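Local coordinates for protein putative mannose-1-phosphate guanylyl transferase (Thermus thermophilus, PDB 2CU2) that probably transfers a guanylyl group from GTP to mannose 1-phosphate, making GDP-mannose and releasing pyrophosphate, at residues M1-L6 against A100-V105; L45-P50 against A117-L122; R53-V58 against G72-L77; H110-D115 against G249-D254; A123-A128 against G187-F192. One frame throughout, in Å; residues are numbered along the deposited sequence.

Interaction 1 of 5, residues M1-L6 against A100-V105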
# COMPACT_ATOMS: atom_id res chain seq x y z
N MET A 1 19.81 -3.23 -46.60
CA MET A 1 20.47 -1.97 -46.93
C MET A 1 20.91 -1.22 -45.67
O MET A 1 20.82 -1.70 -44.55
CB MET A 1 19.48 -1.10 -47.72
CG MET A 1 18.12 -1.77 -47.90
SD MET A 1 16.92 -0.66 -48.64
CE MET A 1 17.54 -0.69 -50.33
N LYS A 2 21.46 -0.01 -45.89
CA LYS A 2 21.79 0.84 -44.75
C LYS A 2 20.51 1.43 -44.14
O LYS A 2 19.91 2.35 -44.67
CB LYS A 2 22.70 1.97 -45.23
CG LYS A 2 23.21 2.83 -44.08
CD LYS A 2 24.48 3.61 -44.43
CE LYS A 2 25.33 3.94 -43.20
NZ LYS A 2 26.25 5.04 -43.51
N THR A 3 20.15 0.81 -43.02
CA THR A 3 18.96 1.19 -42.28
C THR A 3 19.29 1.78 -40.92
O THR A 3 20.11 1.24 -40.17
CB THR A 3 18.03 -0.02 -42.07
OG1 THR A 3 17.65 -0.56 -43.33
CG2 THR A 3 16.78 0.41 -41.30
N TYR A 4 18.67 2.91 -40.61
CA TYR A 4 18.86 3.54 -39.31
C TYR A 4 17.57 3.32 -38.54
O TYR A 4 16.51 3.11 -39.13
CB TYR A 4 19.15 5.04 -39.46
CG TYR A 4 20.63 5.37 -39.42
CD1 TYR A 4 21.50 4.91 -40.42
CD2 TYR A 4 21.17 6.10 -38.37
CE1 TYR A 4 22.87 5.17 -40.36
CE2 TYR A 4 22.54 6.36 -38.30
CZ TYR A 4 23.38 5.89 -39.29
OH TYR A 4 24.73 6.14 -39.21
N ALA A 5 17.66 3.36 -37.22
CA ALA A 5 16.49 3.16 -36.39
C ALA A 5 16.36 4.31 -35.40
O ALA A 5 17.33 4.68 -34.74
CB ALA A 5 16.59 1.83 -35.64
N LEU A 6 15.17 4.89 -35.33
CA LEU A 6 14.91 5.97 -34.39
C LEU A 6 14.03 5.39 -33.28
O LEU A 6 12.91 4.95 -33.53
CB LEU A 6 14.16 7.13 -35.06
CG LEU A 6 13.70 8.20 -34.05
CD1 LEU A 6 14.93 8.97 -33.56
CD2 LEU A 6 12.70 9.15 -34.68
N ALA A 100 21.38 7.22 -45.03
CA ALA A 100 20.56 6.04 -44.80
C ALA A 100 19.53 5.84 -45.91
O ALA A 100 18.93 6.78 -46.43
CB ALA A 100 19.84 6.21 -43.46
N GLU A 101 19.32 4.59 -46.29
CA GLU A 101 18.36 4.24 -47.33
C GLU A 101 17.00 3.95 -46.71
O GLU A 101 15.97 3.98 -47.38
CB GLU A 101 18.82 3.00 -48.09
CG GLU A 101 20.06 3.19 -48.93
CD GLU A 101 20.73 1.88 -49.27
OE1 GLU A 101 21.62 1.45 -48.50
OE2 GLU A 101 20.36 1.26 -50.29
N ARG A 102 17.01 3.64 -45.42
CA ARG A 102 15.78 3.33 -44.70
C ARG A 102 15.83 3.84 -43.27
O ARG A 102 16.89 3.81 -42.63
CB ARG A 102 15.55 1.82 -44.68
CG ARG A 102 15.20 1.19 -46.01
CD ARG A 102 13.75 1.44 -46.37
NE ARG A 102 13.36 0.69 -47.56
CZ ARG A 102 13.68 1.04 -48.81
NH1 ARG A 102 14.39 2.13 -49.03
NH2 ARG A 102 13.29 0.28 -49.83
N LEU A 103 14.70 4.31 -42.79
CA LEU A 103 14.61 4.77 -41.41
C LEU A 103 13.42 4.06 -40.76
O LEU A 103 12.30 4.07 -41.27
CB LEU A 103 14.42 6.28 -41.32
CG LEU A 103 14.26 6.78 -39.87
CD1 LEU A 103 15.51 6.44 -39.07
CD2 LEU A 103 13.98 8.27 -39.86
N LEU A 104 13.70 3.42 -39.63
CA LEU A 104 12.69 2.71 -38.88
C LEU A 104 12.37 3.58 -37.66
O LEU A 104 13.28 4.06 -36.99
CB LEU A 104 13.26 1.36 -38.46
CG LEU A 104 12.37 0.14 -38.30
CD1 LEU A 104 11.35 0.05 -39.43
CD2 LEU A 104 13.26 -1.09 -38.27
N VAL A 105 11.09 3.82 -37.40
CA VAL A 105 10.70 4.64 -36.26
C VAL A 105 9.86 3.82 -35.29
O VAL A 105 8.85 3.24 -35.68
CB VAL A 105 9.87 5.87 -36.72
CG1 VAL A 105 9.27 6.56 -35.51
CG2 VAL A 105 10.74 6.83 -37.50

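Interaction 2 of 5, residues L45-P50 against A117-L122. With SO4 (sulfate ion), chain C.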
# COMPACT_ATOMS: atom_id res chain seq x y z
N LEU A 45 15.68 -4.98 -30.78
CA LEU A 45 16.08 -4.32 -32.02
C LEU A 45 17.50 -4.65 -32.50
O LEU A 45 17.74 -4.70 -33.70
CB LEU A 45 15.95 -2.80 -31.87
CG LEU A 45 16.23 -1.91 -33.09
CD1 LEU A 45 15.26 -2.24 -34.21
CD2 LEU A 45 16.09 -0.43 -32.72
N ALA A 46 18.42 -4.88 -31.56
CA ALA A 46 19.82 -5.16 -31.89
C ALA A 46 20.06 -6.09 -33.08
O ALA A 46 20.80 -5.74 -34.00
CB ALA A 46 20.55 -5.68 -30.66
N PRO A 47 19.46 -7.29 -33.08
CA PRO A 47 19.65 -8.24 -34.18
C PRO A 47 19.24 -7.73 -35.56
O PRO A 47 19.77 -8.18 -36.58
CB PRO A 47 18.82 -9.45 -33.75
CG PRO A 47 18.86 -9.37 -32.26
CD PRO A 47 18.63 -7.89 -32.02
N LEU A 48 18.30 -6.79 -35.59
CA LEU A 48 17.83 -6.25 -36.86
C LEU A 48 18.59 -4.99 -37.26
O LEU A 48 19.04 -4.87 -38.40
CB LEU A 48 16.33 -5.93 -36.77
CG LEU A 48 15.69 -5.43 -38.07
CD1 LEU A 48 15.78 -6.51 -39.13
CD2 LEU A 48 14.24 -5.05 -37.82
N VAL A 49 18.75 -4.06 -36.33
CA VAL A 49 19.47 -2.82 -36.60
C VAL A 49 20.54 -2.64 -35.54
O VAL A 49 20.24 -2.56 -34.35
CB VAL A 49 18.53 -1.59 -36.59
CG1 VAL A 49 19.30 -0.32 -36.98
CG2 VAL A 49 17.38 -1.80 -37.57
N PRO A 50 21.82 -2.61 -35.94
CA PRO A 50 22.90 -2.45 -34.97
C PRO A 50 22.82 -1.16 -34.16
O PRO A 50 22.22 -0.17 -34.58
CB PRO A 50 24.16 -2.54 -35.82
CG PRO A 50 23.71 -2.02 -37.16
CD PRO A 50 22.36 -2.68 -37.31
N ALA A 117 9.29 -12.58 -33.82
CA ALA A 117 8.16 -12.22 -34.67
C ALA A 117 8.13 -10.71 -34.87
O ALA A 117 7.70 -10.22 -35.91
CB ALA A 117 6.86 -12.71 -34.05
N TYR A 118 8.61 -9.97 -33.87
CA TYR A 118 8.64 -8.52 -33.93
C TYR A 118 9.64 -8.10 -35.01
O TYR A 118 9.34 -7.26 -35.86
CB TYR A 118 9.06 -7.94 -32.58
CG TYR A 118 9.11 -6.43 -32.54
CD1 TYR A 118 8.03 -5.68 -32.07
CD2 TYR A 118 10.27 -5.74 -32.93
CE1 TYR A 118 8.09 -4.29 -31.99
CE2 TYR A 118 10.35 -4.35 -32.85
CZ TYR A 118 9.26 -3.63 -32.38
OH TYR A 118 9.34 -2.26 -32.30
N ARG A 119 10.83 -8.70 -34.97
CA ARG A 119 11.85 -8.38 -35.96
C ARG A 119 11.40 -8.78 -37.36
O ARG A 119 11.60 -8.03 -38.31
CB ARG A 119 13.17 -9.08 -35.63
CG ARG A 119 13.90 -8.45 -34.45
CD ARG A 119 15.32 -8.99 -34.34
NE ARG A 119 15.35 -10.37 -33.87
CZ ARG A 119 15.27 -10.74 -32.59
NH1 ARG A 119 15.15 -9.82 -31.63
NH2 ARG A 119 15.31 -12.03 -32.27
N GLU A 120 10.76 -9.94 -37.49
CA GLU A 120 10.30 -10.39 -38.79
C GLU A 120 9.30 -9.39 -39.38
O GLU A 120 9.33 -9.11 -40.58
CB GLU A 120 9.69 -11.79 -38.68
CG GLU A 120 10.76 -12.88 -38.57
CD GLU A 120 10.20 -14.27 -38.34
OE1 GLU A 120 8.97 -14.41 -38.17
OE2 GLU A 120 11.01 -15.23 -38.30
N ALA A 121 8.45 -8.83 -38.53
CA ALA A 121 7.48 -7.83 -38.98
C ALA A 121 8.19 -6.56 -39.46
O ALA A 121 7.82 -5.97 -40.48
CB ALA A 121 6.50 -7.49 -37.86
N LEU A 122 9.20 -6.13 -38.71
CA LEU A 122 9.95 -4.93 -39.07
C LEU A 122 10.74 -5.15 -40.36
O LEU A 122 10.82 -4.25 -41.20
CB LEU A 122 10.91 -4.54 -37.95
CG LEU A 122 10.30 -3.82 -36.74
CD1 LEU A 122 11.40 -3.39 -35.77
CD2 LEU A 122 9.54 -2.61 -37.22
S SO4 C . 16.27 -13.40 -35.45
O1 SO4 C . 16.55 -13.55 -34.06
O2 SO4 C . 16.53 -14.49 -36.33
O3 SO4 C . 17.08 -12.19 -35.98
O4 SO4 C . 14.89 -13.02 -35.68

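Interaction 3 of 5, residues R53-V58 against G72-L77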
# COMPACT_ATOMS: atom_id res chain seq x y z
N ARG A 53 23.81 2.19 -35.65
CA ARG A 53 22.86 2.85 -36.54
C ARG A 53 21.52 3.13 -35.85
O ARG A 53 20.48 3.29 -36.48
CB ARG A 53 22.64 1.95 -37.77
CG ARG A 53 23.91 1.82 -38.60
CD ARG A 53 23.70 1.03 -39.90
NE ARG A 53 24.87 1.19 -40.77
CZ ARG A 53 24.94 0.43 -41.88
NH1 ARG A 53 23.98 -0.42 -42.18
NH2 ARG A 53 26.01 0.55 -42.69
N THR A 54 21.56 3.17 -34.50
CA THR A 54 20.33 3.42 -33.75
C THR A 54 20.36 4.79 -33.06
O THR A 54 21.35 5.17 -32.43
CB THR A 54 20.16 2.32 -32.71
OG1 THR A 54 20.06 1.06 -33.38
CG2 THR A 54 18.89 2.55 -31.90
N LEU A 55 19.27 5.54 -33.18
CA LEU A 55 19.18 6.86 -32.56
C LEU A 55 18.13 6.83 -31.45
O LEU A 55 16.98 6.45 -31.68
CB LEU A 55 18.79 7.90 -33.62
CG LEU A 55 19.60 7.85 -34.93
CD1 LEU A 55 18.94 8.71 -35.99
CD2 LEU A 55 21.04 8.31 -34.67
N LEU A 56 18.54 7.23 -30.25
CA LEU A 56 17.63 7.25 -29.12
C LEU A 56 17.20 8.67 -28.79
O LEU A 56 17.97 9.43 -28.20
CB LEU A 56 18.30 6.61 -27.91
CG LEU A 56 17.49 6.67 -26.61
CD1 LEU A 56 16.18 5.88 -26.77
CD2 LEU A 56 18.33 6.10 -25.48
N ALA A 57 15.97 9.02 -29.16
CA ALA A 57 15.43 10.34 -28.90
C ALA A 57 14.79 10.44 -27.52
O ALA A 57 13.88 9.66 -27.18
CB ALA A 57 14.41 10.71 -29.97
N VAL A 58 15.28 11.39 -26.72
CA VAL A 58 14.77 11.70 -25.39
C VAL A 58 14.88 13.19 -25.09
O VAL A 58 15.60 13.94 -25.73
CB VAL A 58 15.59 10.90 -24.37
CG1 VAL A 58 15.55 9.42 -24.73
CG2 VAL A 58 17.03 11.37 -24.39
N GLY A 72 26.99 2.72 -28.00
CA GLY A 72 27.02 2.62 -29.45
C GLY A 72 25.82 3.35 -30.04
O GLY A 72 25.86 3.95 -31.11
N ILE A 73 24.72 3.25 -29.29
CA ILE A 73 23.54 4.03 -29.62
C ILE A 73 23.81 5.52 -29.41
O ILE A 73 24.48 5.94 -28.47
CB ILE A 73 22.42 3.58 -28.69
CG1 ILE A 73 22.04 2.13 -29.01
CG2 ILE A 73 21.17 4.46 -28.88
CD1 ILE A 73 21.02 1.56 -28.01
N ARG A 74 23.30 6.33 -30.35
CA ARG A 74 23.46 7.77 -30.24
C ARG A 74 22.21 8.44 -29.66
O ARG A 74 21.08 8.10 -29.98
CB ARG A 74 23.75 8.33 -31.65
CG ARG A 74 24.76 7.47 -32.42
CD ARG A 74 25.15 8.10 -33.77
NE ARG A 74 25.38 7.06 -34.78
CZ ARG A 74 25.50 7.47 -36.06
NH1 ARG A 74 25.42 8.75 -36.37
NH2 ARG A 74 25.72 6.57 -37.03
N LEU A 75 22.44 9.39 -28.73
CA LEU A 75 21.34 10.15 -28.14
C LEU A 75 20.93 11.34 -29.02
O LEU A 75 21.76 12.12 -29.47
CB LEU A 75 21.79 10.66 -26.77
CG LEU A 75 21.71 9.59 -25.68
CD1 LEU A 75 21.93 10.15 -24.28
CD2 LEU A 75 20.36 8.87 -25.65
N LEU A 76 19.64 11.51 -29.25
CA LEU A 76 19.12 12.68 -29.94
C LEU A 76 18.33 13.40 -28.87
O LEU A 76 17.21 13.01 -28.55
CB LEU A 76 18.21 12.30 -31.11
CG LEU A 76 18.86 11.84 -32.41
CD1 LEU A 76 17.78 11.69 -33.47
CD2 LEU A 76 19.90 12.85 -32.86
N LEU A 77 18.92 14.45 -28.32
CA LEU A 77 18.28 15.21 -27.26
C LEU A 77 17.29 16.24 -27.78
O LEU A 77 17.67 17.16 -28.52
CB LEU A 77 19.36 15.90 -26.41
CG LEU A 77 20.44 14.97 -25.86
CD1 LEU A 77 21.48 15.78 -25.10
CD2 LEU A 77 19.81 13.92 -24.94

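Interaction 4 of 5, residues H110-D115 against G249-D254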
# COMPACT_ATOMS: atom_id res chain seq x y z
N HIS A 110 6.50 0.39 -25.31
CA HIS A 110 5.51 -0.64 -25.62
C HIS A 110 5.98 -2.04 -25.19
O HIS A 110 7.16 -2.30 -25.04
CB HIS A 110 5.26 -0.62 -27.13
CG HIS A 110 4.45 0.60 -27.50
ND1 HIS A 110 3.94 0.81 -28.73
CD2 HIS A 110 4.11 1.68 -26.68
CE1 HIS A 110 3.31 1.99 -28.67
NE2 HIS A 110 3.39 2.54 -27.45
N TYR A 111 5.00 -2.93 -24.95
CA TYR A 111 5.35 -4.31 -24.65
C TYR A 111 5.18 -5.21 -25.88
O TYR A 111 4.19 -5.13 -26.60
CB TYR A 111 4.46 -4.80 -23.51
CG TYR A 111 4.60 -6.28 -23.38
CD1 TYR A 111 5.67 -6.81 -22.68
CD2 TYR A 111 3.69 -7.13 -24.01
CE1 TYR A 111 5.83 -8.19 -22.60
CE2 TYR A 111 3.86 -8.50 -23.94
CZ TYR A 111 4.92 -9.03 -23.24
OH TYR A 111 5.09 -10.40 -23.16
N VAL A 112 6.17 -6.06 -26.11
CA VAL A 112 6.16 -7.00 -27.22
C VAL A 112 6.50 -8.36 -26.61
O VAL A 112 7.48 -8.49 -25.88
CB VAL A 112 7.22 -6.61 -28.27
CG1 VAL A 112 7.34 -7.71 -29.33
CG2 VAL A 112 6.81 -5.28 -28.92
N GLY A 113 5.68 -9.36 -26.89
CA GLY A 113 5.93 -10.67 -26.31
C GLY A 113 6.61 -11.70 -27.19
O GLY A 113 6.69 -12.87 -26.81
N ASP A 114 7.12 -11.28 -28.35
CA ASP A 114 7.80 -12.21 -29.26
C ASP A 114 8.80 -11.41 -30.08
O ASP A 114 8.47 -10.89 -31.14
CB ASP A 114 6.78 -12.88 -30.19
CG ASP A 114 7.37 -14.07 -30.94
OD1 ASP A 114 8.59 -14.08 -31.19
OD2 ASP A 114 6.59 -14.99 -31.28
N ASP A 115 10.03 -11.31 -29.57
CA ASP A 115 11.07 -10.54 -30.23
C ASP A 115 11.34 -10.95 -31.67
O ASP A 115 11.50 -10.10 -32.55
CB ASP A 115 12.36 -10.60 -29.42
CG ASP A 115 12.21 -9.97 -28.05
OD1 ASP A 115 11.08 -9.57 -27.69
OD2 ASP A 115 13.23 -9.86 -27.32
N GLY A 249 1.54 -7.41 -37.47
CA GLY A 249 2.34 -8.15 -36.49
C GLY A 249 1.46 -9.11 -35.69
O GLY A 249 0.34 -8.79 -35.29
N ARG A 250 1.97 -10.33 -35.49
CA ARG A 250 1.16 -11.34 -34.80
C ARG A 250 1.72 -11.69 -33.42
O ARG A 250 1.31 -12.64 -32.77
CB ARG A 250 1.13 -12.59 -35.68
CG ARG A 250 0.73 -12.29 -37.12
CD ARG A 250 0.04 -13.48 -37.78
NE ARG A 250 -0.38 -13.15 -39.14
CZ ARG A 250 -1.51 -12.43 -39.28
NH1 ARG A 250 -2.19 -12.05 -38.22
NH2 ARG A 250 -1.94 -12.10 -40.50
N PHE A 251 2.69 -10.88 -32.96
CA PHE A 251 3.14 -11.02 -31.59
C PHE A 251 2.24 -10.26 -30.60
O PHE A 251 1.54 -9.33 -30.96
CB PHE A 251 4.57 -10.47 -31.51
CG PHE A 251 4.63 -9.13 -32.19
CD1 PHE A 251 4.17 -8.00 -31.52
CD2 PHE A 251 5.12 -9.03 -33.48
CE1 PHE A 251 4.21 -6.77 -32.16
CE2 PHE A 251 5.15 -7.79 -34.11
CZ PHE A 251 4.70 -6.65 -33.45
N PRO A 252 2.26 -10.73 -29.34
CA PRO A 252 1.55 -10.04 -28.28
C PRO A 252 2.06 -8.60 -28.14
O PRO A 252 3.25 -8.32 -28.20
CB PRO A 252 1.79 -10.81 -26.98
CG PRO A 252 2.21 -12.21 -27.41
CD PRO A 252 2.91 -11.92 -28.82
N TRP A 253 1.09 -7.67 -27.99
CA TRP A 253 1.49 -6.27 -27.97
C TRP A 253 0.53 -5.40 -27.14
O TRP A 253 -0.69 -5.50 -27.23
CB TRP A 253 1.52 -5.77 -29.42
CG TRP A 253 1.75 -4.30 -29.45
CD1 TRP A 253 3.00 -3.64 -29.50
CD2 TRP A 253 0.74 -3.27 -29.49
NE1 TRP A 253 2.87 -2.29 -29.58
CE2 TRP A 253 1.41 -2.03 -29.57
CE3 TRP A 253 -0.65 -3.30 -29.47
CZ2 TRP A 253 0.69 -0.85 -29.62
CZ3 TRP A 253 -1.38 -2.12 -29.53
CH2 TRP A 253 -0.70 -0.89 -29.60
N ASP A 254 1.14 -4.56 -26.28
CA ASP A 254 0.36 -3.62 -25.49
C ASP A 254 1.13 -2.31 -25.30
O ASP A 254 2.35 -2.30 -25.18
CB ASP A 254 0.09 -4.26 -24.12
CG ASP A 254 -1.21 -3.73 -23.55
OD1 ASP A 254 -1.23 -2.56 -23.16
OD2 ASP A 254 -2.18 -4.48 -23.49
O HOH W 1 5.37 -0.77 -30.75

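Interaction 5 of 5, residues A123-A128 against G187-F192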
# COMPACT_ATOMS: atom_id res chain seq x y z
N ALA A 123 11.33 -6.34 -40.50
CA ALA A 123 12.10 -6.66 -41.70
C ALA A 123 11.18 -6.52 -42.91
O ALA A 123 11.55 -5.96 -43.94
CB ALA A 123 12.64 -8.09 -41.62
N THR A 124 9.95 -7.02 -42.76
CA THR A 124 8.99 -6.95 -43.85
C THR A 124 8.58 -5.51 -44.14
O THR A 124 8.30 -5.15 -45.28
CB THR A 124 7.75 -7.79 -43.52
OG1 THR A 124 8.14 -9.16 -43.40
CG2 THR A 124 6.71 -7.67 -44.62
N MET A 125 8.55 -4.67 -43.10
CA MET A 125 8.19 -3.27 -43.28
C MET A 125 9.27 -2.56 -44.10
O MET A 125 8.96 -1.74 -44.96
CB MET A 125 8.01 -2.59 -41.92
CG MET A 125 6.64 -2.83 -41.29
SD MET A 125 6.48 -2.08 -39.64
CE MET A 125 6.79 -0.35 -40.03
N LEU A 126 10.53 -2.88 -43.82
CA LEU A 126 11.64 -2.27 -44.55
C LEU A 126 11.51 -2.57 -46.04
O LEU A 126 11.70 -1.69 -46.88
CB LEU A 126 12.97 -2.80 -44.01
CG LEU A 126 13.25 -2.45 -42.56
CD1 LEU A 126 14.51 -3.17 -42.07
CD2 LEU A 126 13.42 -0.94 -42.43
N GLU A 127 11.17 -3.82 -46.37
CA GLU A 127 11.02 -4.24 -47.76
C GLU A 127 9.84 -3.54 -48.44
O GLU A 127 9.89 -3.16 -49.60
CB GLU A 127 10.81 -5.75 -47.78
CG GLU A 127 12.03 -6.52 -47.28
CD GLU A 127 12.02 -7.91 -47.88
OE1 GLU A 127 11.00 -8.57 -47.81
OE2 GLU A 127 13.04 -8.31 -48.44
N ALA A 128 8.73 -3.42 -47.69
CA ALA A 128 7.53 -2.83 -48.26
C ALA A 128 7.69 -1.32 -48.45
O ALA A 128 6.87 -0.64 -49.04
CB ALA A 128 6.36 -3.12 -47.32
N GLY A 187 0.28 0.28 -34.50
CA GLY A 187 1.31 -0.20 -33.58
C GLY A 187 2.36 0.87 -33.25
O GLY A 187 3.25 0.67 -32.43
N GLY A 188 2.29 2.02 -33.95
CA GLY A 188 3.22 3.06 -33.52
C GLY A 188 4.60 2.92 -34.19
O GLY A 188 5.54 3.64 -33.89
N VAL A 189 4.71 1.92 -35.09
CA VAL A 189 5.98 1.72 -35.78
C VAL A 189 5.88 2.05 -37.27
O VAL A 189 4.88 1.80 -37.93
CB VAL A 189 6.40 0.26 -35.60
CG1 VAL A 189 7.71 -0.00 -36.34
CG2 VAL A 189 6.58 -0.04 -34.13
N PHE A 190 6.95 2.68 -37.79
CA PHE A 190 6.92 3.11 -39.18
C PHE A 190 8.26 2.84 -39.89
O PHE A 190 9.32 2.81 -39.28
CB PHE A 190 6.61 4.61 -39.22
CG PHE A 190 5.33 4.87 -38.49
CD1 PHE A 190 5.36 5.33 -37.18
CD2 PHE A 190 4.11 4.69 -39.14
CE1 PHE A 190 4.17 5.59 -36.51
CE2 PHE A 190 2.93 4.96 -38.46
CZ PHE A 190 2.95 5.42 -37.15
N ALA A 191 8.15 2.62 -41.22
CA ALA A 191 9.34 2.38 -42.02
C ALA A 191 9.24 3.09 -43.37
O ALA A 191 8.26 2.97 -44.09
CB ALA A 191 9.49 0.88 -42.23
N PHE A 192 10.28 3.88 -43.67
CA PHE A 192 10.30 4.61 -44.93
C PHE A 192 11.71 5.08 -45.28
O PHE A 192 12.58 5.18 -44.43
CB PHE A 192 9.38 5.82 -44.79
CG PHE A 192 9.69 6.56 -43.52
CD1 PHE A 192 10.72 7.50 -43.50
CD2 PHE A 192 8.95 6.31 -42.37
CE1 PHE A 192 11.00 8.19 -42.33
CE2 PHE A 192 9.23 7.01 -41.21
CZ PHE A 192 10.25 7.95 -41.18

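Interaction 1 of 5, residues M1-L6 against A100-V105
Thr3 to Leu6 pair with Arg102 to Val105 as neighbouring parallel strands of the main sheet. The ladder is carried by the backbone. Tyr4 N gives to Arg102 O at 2.8 Å, and Leu104 N gives back to Tyr4 O at 2.9 Å. Leu6 N then bonds to Leu104 O. Ahead of the strands, Lys2 O accepts from two donors, Glu101 N at 2.8 Å and Arg102 N at 3.3 Å. Lys2 N meets Glu101 OE1 from above the carboxylate plane. The pairing belongs to the layered alpha/beta core of the GT-A nucleotidyltransferase domain. Helix 83-98 packs on the face bearing Tyr4, Leu103 and Val105. Helix 115-128 packs on the face bearing Thr3 and Leu104. At the start of the pairing, Met1 SD sits over the centre of the Arg102 guanidinium, 3.6 Å above its plane. Arg102 NH1 bonds to Glu101 O, and NE to Leu126 O. An alanine here would probably leave the Met1 sulfur without its flat partner and the Leu126 carbonyl without this donor. Tyr4 CD1 touches Ala100 CB at 3.7 Å, and further along Leu6 CD2 lies beside Val105 CG2 at 4.1 Å.

Interaction 2 of 5, residues L45-P50 against A117-L122
Arg119 reaches from helix 115-128 across Leu48 and Pro47 to a sulfate ion. Its first torsion sets CG anti to the carbonyl carbon (chi1 -74°). From CB the chain passes to CG, which lies 4.2 Å from Leu48 CB. CD comes next and rests against the 45-50 segment: it is 3.6 Å from Pro47 CB and 3.9 Å from Leu48 N. At chi3 the chain bends (-72°) and brings NE toward the sulfate, where it makes only weak hydrogen bonds to O4 and O3. NH2 holds O1 more firmly, at 2.7 Å. The sulfate sulfur lies in the guanidinium plane, at its edge. One face of the guanidinium takes Pro47 CG, 3.7 Å above the plane and offset toward the rim. NH1 bonds to Arg44 O. The flat group is thus held by its edge and pressed on one face. The sulfate probably came from the crystallisation liquor, so the site need not be physiological. Beside the arginine the contact is aliphatic. Leu48 CD2 is tight against Leu122 CB at 3.4 Å, and Leu45 CD1 meets Leu122 CD1 at 4.3 Å. The segment 45-50 follows helix 37-45 and leads toward strand 54-59. Here it lies against helix 115-128, while Leu45 and Val49 pack on Ala5 of strand 3-8, and Leu48 and Leu122 on Leu104 of strand 102-107.

Interaction 3 of 5, residues R53-V58 against G72-L77
Leu76, Leu56 and Leu55 carry much of this parallel strand pairing, which closes the beta-alpha-beta unit of strand 54-59, helix 63-66 and strand 74-78. Leu76 lies across Leu55: its CD1 touches Leu55 CB at 3.9 Å. The first torsion of Leu76 sets CG anti to the carbonyl carbon (chi1 -79°), 4.1 Å from that same Leu55 CB. The backbone of Leu76 works both ways. Its N gives to Leu56 O at 2.9 Å, and its O accepts from Val58 N. Leu56 is gripped twice as well, for its own N gives to Arg74 O at 2.7 Å. On the opposite face of the pair, the Leu56 and Leu75 side chains lie side by side and point the same way. Their CD2 atoms are tight, at 3.4 Å. Leu56 CB also rests on Ile73 CG2 at 3.7 Å. Leu55 and Ala57 turn their backbone bonds to strand 3-8 instead. Arg74 uses only its aliphatic part here, CB lying 4.1 Å from Leu55 CD2, and its NE bonds to Glu52 O. Backbone bonds thus fix the register, while the side chains that meet across the strands do so through carbon, with no salt bridge between them.

Interaction 4 of 5, residues H110-D115 against G249-D254
Tyr111-Val112 and Trp253-Asp254 form a small two-stranded antiparallel sheet, separate from the main sheet of the nucleotidyltransferase domain. Backbone bonds come first. Tyr111 and Asp254 are the hydrogen-bonded pair: Tyr111 N gives to Asp254 O at 2.7 Å and Asp254 N to Tyr111 O at 3.1 Å. Gly113 N adds a bond to Pro252 O. A water provides the polar side-chain link. It accepts from Trp253 NE1 at 3.2 Å and lies 2.9 Å from His110 ND1. The His110 and Trp253 rings are steeply inclined, planes at 77°. Apolar contacts make up the rest. Val112 CG2 meets the edge of the indole at CD1, and Val112 CG1 lies 3.9 Å from Phe251 CD1. An alanine in place of Trp253 would probably rob the water of its NE1 donor and open a gap beside His110 and Val112. Asp114 N-caps helix 115-128, its OD1 bonding to Ala117 N, and its CB packs against Phe251 CB at 3.5 Å.

Interaction 5 of 5, residues A123-A128 against G187-F192
Val189 is the first residue of 187-192 to meet the helix, and it does so at Met125. Its CG1, anti to the backbone N, lies 3.8 Å from Met125 CE and 4.1 Å from Met125 SD. The two side chains cross at a slant. Val189 O is also close to the same methyl, at 3.6 Å. At Phe190 the touching atom is the backbone carbon C, 3.5 Å from Met125 CE. The Phe190 CB points away from the helix, and the side chain packs on Asp234 and Met238 of helix 233-238. The contact is one of helix on sheet, in a layered alpha/beta fold with helices on both faces. Strand 184-192 runs antiparallel to both 102-107 and 134-139, and helix 115-128 lies over it. The axes of 123-128 and 189-192 differ by 38° and approach to 7.1 Å. Ala191 again points its CB at the helix. That methyl meets Met125 CE at 3.7 Å and Met125 CB at 3.8 Å. Leu126 CD2 adds a looser touch, at 4.3 Å from Ala191 CB. A bend at chi3 (58°) places Met125 CE over the backbone between Val189 and Ala191. Beyond the strand, Met125 also packs on Val135 and Leu137 of strand 134-139.

Interactions 1, 3 and 5 all reach the main sheet. Interactions 1 and 3 are parallel pairings within it, joined by backbone bonds between Ala5 and both Arg53 and Leu55. Interaction 5 lays a helix on the next strand, which bonds to 100-105 through Phe190 and Phe192. Interactions 2 and 5 use the same helix, 115-128. Interaction 5 is buried and wholly apolar between side chains. The other four are partly buried. Interaction 2 mixes leucine packing with an arginine at the surface. Interaction 4 stands about 21 Å from interaction 1, centre to centre. It is antiparallel and water-linked, and touches interaction 2 where Phe251 and Val112 meet Tyr118.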